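Long-range contacts in PRD-containing transcription regulator (Lactobacillus casei, PDB 3NUF), which probably regulates transcription through its PRD, the phosphotransferase-system regulation domain, an all-helical module that in related regulators responds to phosphorylation of histidines: residues Val53-Leu58 with Val107-His111; Gln70-Val74 with Ala103-Val107; Ala27-Val32 with Leu58-Leu62. The contacts are given in a common frame with arbitrary orientation. Numbering follows the deposited sequence.

All three contacts lie within one PRD helical bundle. Contacts 1 and 3 sit nearer the centre and share Leu58 of helix 48-67, which packs against helix 104-115 in contact 1 and against helix 25-41 in contact 3. Between its two segments contact 3 joins aliphatic side chains; contact 1 pairs a leucine cluster with two histidines that are partly exposed. Contact 2, whose centre is about 13 Å from the centre of the chain, is a surface contact in which a loop covers the start of helix 104-115. Its helical segment ends on Val107, where that of contact 1 begins, and Glu104 brings a charge to it. Met61, in 58-62 but not touching 27-32, packs on both Leu108 and Glu104.

Contact 1. Residues Val53-Leu58 with Val107-His111; sequences VLTNHL and VLSIH
Both segments are helical and run nearly antiparallel, the short axes 10.6 Å apart at closest approach with a signed crossing angle of -159°. Residues 53-58 are alpha-helical, but the bonds within 107-111 are i to i+3, as His111 N to Leu108 O at 3.0 Å. CA of Leu54 is 6.4 Å from CA of His111, and CA of His57 7.7 Å from CA of Leu108. His57 (chi1 t) and His111 (chi1 m) both start toward the opposite helix; their planes meet at 18° but are slid apart, centroids 5.3 Å apart, so the rings barely overlap. His111 ND1 lies 3.6 Å from Leu54 CA, while His57 CE1 meets Val107 CG1 at 3.7 Å. Leu54 and Leu108, both t,p, bring their CD1 atoms to 3.9 Å, and Leu58 CD2 reaches Leu108 CD1 at 4.2 Å. This is PRD-bundle helix packing; the family has regulatory histidines, though no such role is established for His57 or His111. Leu108 continues onto Val93 of helix 84-97, and Leu54 and Leu58 onto Val35 of helix 25-41.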
loop_
_atom_site.group_PDB
_atom_site.type_symbol
_atom_site.label_atom_id
_atom_site.label_comp_id
_atom_site.label_asym_id
_atom_site.label_seq_id
_atom_site.Cartn_x
_atom_site.Cartn_y
_atom_site.Cartn_z
ATOM N N VAL A 53 0.021 7.115 6.843
ATOM C CA VAL A 53 -1.273 6.957 6.205
ATOM C C VAL A 53 -1.302 5.709 5.330
ATOM O O VAL A 53 -2.236 4.928 5.361
ATOM C CB VAL A 53 -1.619 8.244 5.419
ATOM C CG1 VAL A 53 -2.886 8.097 4.635
ATOM C CG2 VAL A 53 -1.769 9.433 6.375
ATOM N N LEU A 54 -0.240 5.481 4.618
ATOM C CA LEU A 54 -0.083 4.253 3.806
ATOM C C LEU A 54 -0.133 2.998 4.639
ATOM O O LEU A 54 -0.830 2.013 4.348
ATOM C CB LEU A 54 1.212 4.284 2.999
ATOM C CG LEU A 54 1.541 3.019 2.248
ATOM C CD1 LEU A 54 0.572 2.832 1.064
ATOM C CD2 LEU A 54 3.022 3.031 1.762
ATOM N N THR A 55 0.610 3.004 5.745
ATOM C CA THR A 55 0.678 1.853 6.629
ATOM C C THR A 55 -0.678 1.511 7.164
ATOM O O THR A 55 -1.063 0.345 7.220
ATOM C CB THR A 55 1.704 2.091 7.786
ATOM O OG1 THR A 55 2.980 2.215 7.203
ATOM C CG2 THR A 55 1.716 0.935 8.769
ATOM N N ASN A 56 -1.443 2.509 7.606
ATOM C CA ASN A 56 -2.769 2.251 8.127
ATOM C C ASN A 56 -3.608 1.509 7.084
ATOM O O ASN A 56 -4.302 0.533 7.384
ATOM C CB ASN A 56 -3.455 3.581 8.566
ATOM C CG ASN A 56 -4.843 3.377 9.127
ATOM O OD1 ASN A 56 -4.983 2.973 10.271
ATOM N ND2 ASN A 56 -5.885 3.608 8.291
ATOM N N HIS A 57 -3.522 1.975 5.851
ATOM C CA HIS A 57 -4.326 1.362 4.791
ATOM C C HIS A 57 -3.822 -0.045 4.452
ATOM O O HIS A 57 -4.627 -0.967 4.242
ATOM C CB HIS A 57 -4.358 2.213 3.536
ATOM C CG HIS A 57 -5.348 1.714 2.536
ATOM N ND1 HIS A 57 -6.701 1.673 2.838
ATOM C CD2 HIS A 57 -5.201 1.124 1.323
ATOM C CE1 HIS A 57 -7.338 1.090 1.823
ATOM N NE2 HIS A 57 -6.456 0.759 0.889
ATOM N N LEU A 58 -2.508 -0.213 4.414
ATOM C CA LEU A 58 -1.941 -1.543 4.143
ATOM C C LEU A 58 -2.334 -2.554 5.219
ATOM O O LEU A 58 -2.689 -3.703 4.928
ATOM C CB LEU A 58 -0.442 -1.512 3.962
ATOM C CG LEU A 58 0.123 -0.822 2.734
ATOM C CD1 LEU A 58 1.661 -0.633 2.890
ATOM C CD2 LEU A 58 -0.281 -1.523 1.437
ATOM N N VAL A 107 -8.378 2.600 -4.328
ATOM C CA VAL A 107 -8.068 3.436 -3.153
ATOM C C VAL A 107 -6.554 3.414 -2.898
ATOM O O VAL A 107 -5.954 4.449 -2.593
ATOM C CB VAL A 107 -8.861 3.020 -1.938
ATOM C CG1 VAL A 107 -8.317 3.624 -0.635
ATOM C CG2 VAL A 107 -10.315 3.428 -2.137
ATOM N N LEU A 108 -5.911 2.252 -3.039
ATOM C CA LEU A 108 -4.453 2.187 -2.831
ATOM C C LEU A 108 -3.700 3.061 -3.822
ATOM O O LEU A 108 -2.721 3.724 -3.449
ATOM C CB LEU A 108 -3.959 0.750 -2.875
ATOM C CG LEU A 108 -2.433 0.582 -2.746
ATOM C CD1 LEU A 108 -1.899 1.130 -1.428
ATOM C CD2 LEU A 108 -2.042 -0.888 -2.912
ATOM N N SER A 109 -4.166 3.168 -5.060
ATOM C CA SER A 109 -3.478 3.994 -6.052
ATOM C C SER A 109 -3.334 5.448 -5.646
ATOM O O SER A 109 -2.347 6.090 -6.039
ATOM C CB SER A 109 -4.156 3.843 -7.420
ATOM O OG SER A 109 -5.336 4.597 -7.520
ATOM N N ILE A 110 -4.268 5.951 -4.878
ATOM C CA ILE A 110 -4.183 7.358 -4.465
ATOM C C ILE A 110 -2.977 7.617 -3.576
ATOM O O ILE A 110 -2.415 8.712 -3.621
ATOM C CB ILE A 110 -5.496 7.768 -3.767
ATOM C CG1 ILE A 110 -6.695 7.546 -4.673
ATOM C CG2 ILE A 110 -5.473 9.236 -3.264
ATOM C CD1 ILE A 110 -6.602 8.135 -6.054
ATOM N N HIS A 111 -2.546 6.655 -2.791
ATOM C CA HIS A 111 -1.366 6.811 -1.970
ATOM C C HIS A 111 -0.155 7.001 -2.859
ATOM O O HIS A 111 0.679 7.833 -2.599
ATOM C CB HIS A 111 -1.218 5.622 -1.058
ATOM C CG HIS A 111 -2.291 5.504 -0.043
ATOM N ND1 HIS A 111 -2.098 5.807 1.281
ATOM C CD2 HIS A 111 -3.559 5.030 -0.141
ATOM C CE1 HIS A 111 -3.225 5.597 1.940
ATOM N NE2 HIS A 111 -4.136 5.131 1.108
#

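Contact 2. Residues Gln70-Val74 with Ala103-Val107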
loop_
_atom_site.group_PDB
_atom_site.type_symbol
_atom_site.label_atom_id
_atom_site.label_comp_id
_atom_site.label_asym_id
_atom_site.label_seq_id
_atom_site.Cartn_x
_atom_site.Cartn_y
_atom_site.Cartn_z
ATOM N N GLN A 70 -15.624 -7.683 3.193
ATOM C CA GLN A 70 -15.907 -7.238 1.845
ATOM C C GLN A 70 -15.063 -6.028 1.465
ATOM O O GLN A 70 -14.807 -5.140 2.278
ATOM C CB GLN A 70 -17.410 -6.889 1.727
ATOM C CG GLN A 70 -17.883 -6.516 0.353
ATOM C CD GLN A 70 -19.413 -6.427 0.235
ATOM O OE1 GLN A 70 -20.133 -6.480 1.235
ATOM N NE2 GLN A 70 -19.894 -6.285 -0.983
ATOM N N LEU A 71 -14.665 -6.013 0.201
ATOM C CA LEU A 71 -14.104 -4.816 -0.412
ATOM C C LEU A 71 -14.959 -3.564 -0.060
ATOM O O LEU A 71 -16.151 -3.553 -0.342
ATOM C CB LEU A 71 -14.119 -5.024 -1.931
ATOM C CG LEU A 71 -13.899 -3.812 -2.814
ATOM C CD1 LEU A 71 -12.462 -3.297 -2.725
ATOM C CD2 LEU A 71 -14.262 -4.178 -4.248
ATOM N N PRO A 72 -14.373 -2.496 0.487
ATOM C CA PRO A 72 -15.154 -1.241 0.674
ATOM C C PRO A 72 -15.708 -0.745 -0.664
ATOM O O PRO A 72 -14.958 -0.665 -1.646
ATOM C CB PRO A 72 -14.125 -0.260 1.231
ATOM C CG PRO A 72 -13.140 -1.208 1.965
ATOM C CD PRO A 72 -13.028 -2.394 1.093
ATOM N N ALA A 73 -16.990 -0.392 -0.689
ATOM C CA ALA A 73 -17.632 -0.014 -1.914
ATOM C C ALA A 73 -16.816 1.023 -2.634
ATOM O O ALA A 73 -16.407 2.029 -2.023
ATOM C CB ALA A 73 -19.033 0.531 -1.611
ATOM N N VAL A 74 -16.675 0.886 -3.941
ATOM C CA VAL A 74 -15.831 1.786 -4.741
ATOM C C VAL A 74 -16.448 1.963 -6.138
ATOM O O VAL A 74 -17.100 1.040 -6.662
ATOM C CB VAL A 74 -14.381 1.278 -4.808
ATOM C CG1 VAL A 74 -14.281 -0.041 -5.526
ATOM C CG2 VAL A 74 -13.456 2.303 -5.398
ATOM N N ALA A 103 -10.317 -4.644 -7.332
ATOM C CA ALA A 103 -10.656 -3.258 -7.139
ATOM C C ALA A 103 -10.134 -2.621 -5.867
ATOM O O ALA A 103 -10.254 -1.400 -5.726
ATOM C CB ALA A 103 -12.188 -3.079 -7.271
ATOM N N GLU A 104 -9.504 -3.346 -4.963
ATOM C CA GLU A 104 -8.729 -2.778 -3.891
ATOM C C GLU A 104 -7.671 -1.827 -4.482
ATOM O O GLU A 104 -7.197 -0.914 -3.784
ATOM C CB GLU A 104 -8.032 -3.825 -3.075
ATOM C CG GLU A 104 -8.906 -4.727 -2.240
ATOM C CD GLU A 104 -9.302 -4.190 -0.860
ATOM O OE1 GLU A 104 -8.764 -3.145 -0.380
ATOM O OE2 GLU A 104 -10.157 -4.869 -0.240
ATOM N N LYS A 105 -7.267 -2.025 -5.736
ATOM C CA LYS A 105 -6.231 -1.176 -6.299
ATOM C C LYS A 105 -6.614 0.289 -6.334
ATOM O O LYS A 105 -5.716 1.140 -6.354
ATOM C CB LYS A 105 -5.830 -1.663 -7.694
ATOM C CG LYS A 105 -6.840 -1.444 -8.776
ATOM C CD LYS A 105 -6.417 -2.027 -10.125
ATOM C CE LYS A 105 -7.470 -1.896 -11.152
ATOM N NZ LYS A 105 -7.035 -2.392 -12.541
ATOM N N TYR A 106 -7.890 0.617 -6.452
ATOM C CA TYR A 106 -8.249 2.039 -6.664
ATOM C C TYR A 106 -7.899 2.928 -5.504
ATOM O O TYR A 106 -7.142 3.908 -5.636
ATOM C CB TYR A 106 -9.715 2.136 -7.097
ATOM C CG TYR A 106 -10.030 1.421 -8.385
ATOM C CD1 TYR A 106 -9.396 1.804 -9.552
ATOM C CD2 TYR A 106 -10.933 0.352 -8.442
ATOM C CE1 TYR A 106 -9.661 1.138 -10.713
ATOM C CE2 TYR A 106 -11.187 -0.313 -9.594
ATOM C CZ TYR A 106 -10.545 0.056 -10.733
ATOM O OH TYR A 106 -10.770 -0.619 -11.911
ATOM N N VAL A 107 -8.378 2.600 -4.328
ATOM C CA VAL A 107 -8.068 3.436 -3.153
ATOM C C VAL A 107 -6.554 3.414 -2.898
ATOM O O VAL A 107 -5.954 4.449 -2.593
ATOM C CB VAL A 107 -8.861 3.020 -1.938
ATOM C CG1 VAL A 107 -8.317 3.624 -0.635
ATOM C CG2 VAL A 107 -10.315 3.428 -2.137
#
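This is a surface contact of loop on helix within the PRD helical bundle: residues 70-74, in the long connection between helices 48-67 and 84-97, lie over the beginning of helix 104-115. The loop segment is extended, with no regular secondary structure, and it meets its partner through side chains, without a hydrogen bond between the two segments. Leu71 and Val74 do most of the covering, and both set off toward the helix. CA of Leu71 lies 6.7 Å from CA of Glu104, and CA of Val74 lies 7.6 Å from CA of Ala103. Between them sits the small side chain of Ala103: its CB takes Leu71 CD2 at 3.8 Å and Val74 CG1 at 4.1 Å. The other methyl of the valine, CG2, reaches Tyr106 CB at 4.1 Å, and the tyrosine ring goes on to meet Phe79 further along the same connection. Glu104 starts away from the loop, but its bent m,m side chain returns the carboxylate to it, where OE2 also makes a salt bridge with Arg64 of helix 48-67. The charge thus links two helices beside the apolar patch. Apolar carbons of the loop border this charged pair: Leu71 CD1 lies 3.7 Å from Glu104 OE2, and Pro72 CD lies 4.0 Å from that same oxygen.

Contact 3. Residues Ala27-Val32 with Leu58-Leu62; sequences AATALV and LIEML. With EDO (1,2-ethanediol), chain F.
Leu31, in the t,p rotamer, overlaps both Leu58 and Leu62 one turn apart on the facing helix: its CD2 lies 4.0 Å from Leu58 CB and 4.0 Å from Leu62 CB. Both segments are alpha-helical, with Leu31 N bonded to Ala27 O and Leu62 N to Leu58 O, each at 2.9 Å. Their short axes approach to 10.1 Å with a signed crossing angle of 123°. CA of Ala28 lies 6.2 Å from CA of Ile59, and CA of Val32 lies 7.2 Å from CA of Leu58. Leu62 (t,p) lays CD2 over the small alanines, 3.9 Å from Ala27 CB and 4.1 Å from Ala28 CB. Ile59 (m,t) brings CG1 to 4.2 Å from Ala28 CB; Leu58 (m,t) sets CD1 4.2 Å from Val32 CG2. At the edge, an ethanediol, probably from the crystallisation liquor, makes a weak 3.3 Å hydrogen bond from O2 to Ile59 O. Leu31 also touches Ile97, and Leu58 touches Val93, both of helix 84-97, placing this crossing within the PRD bundle. With no hydrogen bond or salt bridge between the two segments, the contact rests on van der Waals packing and burial of aliphatic side chains.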
loop_
_atom_site.group_PDB
_atom_site.type_symbol
_atom_site.label_atom_id
_atom_site.label_comp_id
_atom_site.label_asym_id
_atom_site.label_seq_id
_atom_site.Cartn_x
_atom_site.Cartn_y
_atom_site.Cartn_z
ATOM N N ALA A 27 3.847 -9.973 9.262
ATOM C CA ALA A 27 3.334 -9.787 7.921
ATOM C C ALA A 27 3.118 -8.331 7.600
ATOM O O ALA A 27 3.356 -7.918 6.482
ATOM C CB ALA A 27 2.026 -10.596 7.741
ATOM N N ALA A 28 2.754 -7.552 8.597
ATOM C CA ALA A 28 2.567 -6.122 8.359
ATOM C C ALA A 28 3.894 -5.430 8.082
ATOM O O ALA A 28 4.005 -4.587 7.159
ATOM C CB ALA A 28 1.821 -5.456 9.484
ATOM N N THR A 29 4.935 -5.805 8.827
ATOM C CA THR A 29 6.265 -5.262 8.579
ATOM C C THR A 29 6.749 -5.637 7.191
ATOM O O THR A 29 7.227 -4.799 6.459
ATOM C CB THR A 29 7.289 -5.694 9.614
ATOM O OG1 THR A 29 6.802 -5.305 10.910
ATOM C CG2 THR A 29 8.663 -5.013 9.378
ATOM N N ALA A 30 6.608 -6.924 6.834
ATOM C CA ALA A 30 7.012 -7.393 5.514
ATOM C C ALA A 30 6.309 -6.628 4.395
ATOM O O ALA A 30 6.932 -6.210 3.409
ATOM C CB ALA A 30 6.745 -8.884 5.363
ATOM N N LEU A 31 5.017 -6.406 4.603
ATOM C CA LEU A 31 4.214 -5.719 3.559
ATOM C C LEU A 31 4.637 -4.237 3.407
ATOM O O LEU A 31 4.813 -3.766 2.284
ATOM C CB LEU A 31 2.717 -5.847 3.883
ATOM C CG LEU A 31 1.765 -5.155 2.914
ATOM C CD1 LEU A 31 1.965 -5.666 1.489
ATOM C CD2 LEU A 31 0.308 -5.373 3.363
ATOM N N VAL A 32 4.728 -3.508 4.521
ATOM C CA VAL A 32 5.204 -2.131 4.435
ATOM C C VAL A 32 6.578 -2.056 3.779
ATOM O O VAL A 32 6.822 -1.216 2.888
ATOM C CB VAL A 32 5.218 -1.494 5.845
ATOM C CG1 VAL A 32 5.858 -0.103 5.795
ATOM C CG2 VAL A 32 3.834 -1.363 6.359
ATOM N N LEU A 58 -2.508 -0.213 4.414
ATOM C CA LEU A 58 -1.941 -1.543 4.143
ATOM C C LEU A 58 -2.334 -2.554 5.219
ATOM O O LEU A 58 -2.689 -3.703 4.928
ATOM C CB LEU A 58 -0.442 -1.512 3.962
ATOM C CG LEU A 58 0.123 -0.822 2.734
ATOM C CD1 LEU A 58 1.661 -0.633 2.890
ATOM C CD2 LEU A 58 -0.281 -1.523 1.437
ATOM N N ILE A 59 -2.311 -2.143 6.477
ATOM C CA ILE A 59 -2.778 -3.011 7.552
ATOM C C ILE A 59 -4.238 -3.394 7.406
ATOM O O ILE A 59 -4.598 -4.574 7.601
ATOM C CB ILE A 59 -2.491 -2.369 8.917
ATOM C CG1 ILE A 59 -0.971 -2.381 9.148
ATOM C CG2 ILE A 59 -3.203 -3.106 10.063
ATOM C CD1 ILE A 59 -0.489 -1.514 10.377
ATOM N N GLU A 60 -5.070 -2.435 7.024
ATOM C CA GLU A 60 -6.466 -2.724 6.766
ATOM C C GLU A 60 -6.658 -3.744 5.627
ATOM O O GLU A 60 -7.429 -4.691 5.749
ATOM C CB GLU A 60 -7.217 -1.418 6.455
ATOM C CG GLU A 60 -8.654 -1.632 6.037
ATOM C CD GLU A 60 -9.345 -0.333 5.577
ATOM O OE1 GLU A 60 -9.362 0.595 6.427
ATOM O OE2 GLU A 60 -9.834 -0.227 4.406
HETATM N N MSE A 61 -5.926 -3.548 4.540
HETATM C CA MSE A 61 -5.971 -4.494 3.392
HETATM C C MSE A 61 -5.494 -5.894 3.786
HETATM O O MSE A 61 -6.104 -6.886 3.432
HETATM C CB MSE A 61 -5.105 -3.991 2.247
HETATM C CG MSE A 61 -5.582 -2.717 1.580
HETATM SE SE MSE A 61 -4.367 -2.042 0.242
HETATM C CE MSE A 61 -4.423 -3.580 -0.870
ATOM N N LEU A 62 -4.370 -5.980 4.508
ATOM C CA LEU A 62 -3.891 -7.248 5.008
ATOM C C LEU A 62 -4.929 -7.908 5.883
ATOM O O LEU A 62 -5.224 -9.095 5.777
ATOM C CB LEU A 62 -2.539 -7.036 5.706
ATOM C CG LEU A 62 -1.847 -8.271 6.284
ATOM C CD1 LEU A 62 -1.531 -9.236 5.163
ATOM C CD2 LEU A 62 -0.589 -7.808 7.088
HETATM C C1 EDO F . -2.690 -8.028 10.538
HETATM O O1 EDO F . -3.274 -9.288 10.910
HETATM C C2 EDO F . -3.559 -7.207 9.594
HETATM O O2 EDO F . -4.700 -6.628 10.238
#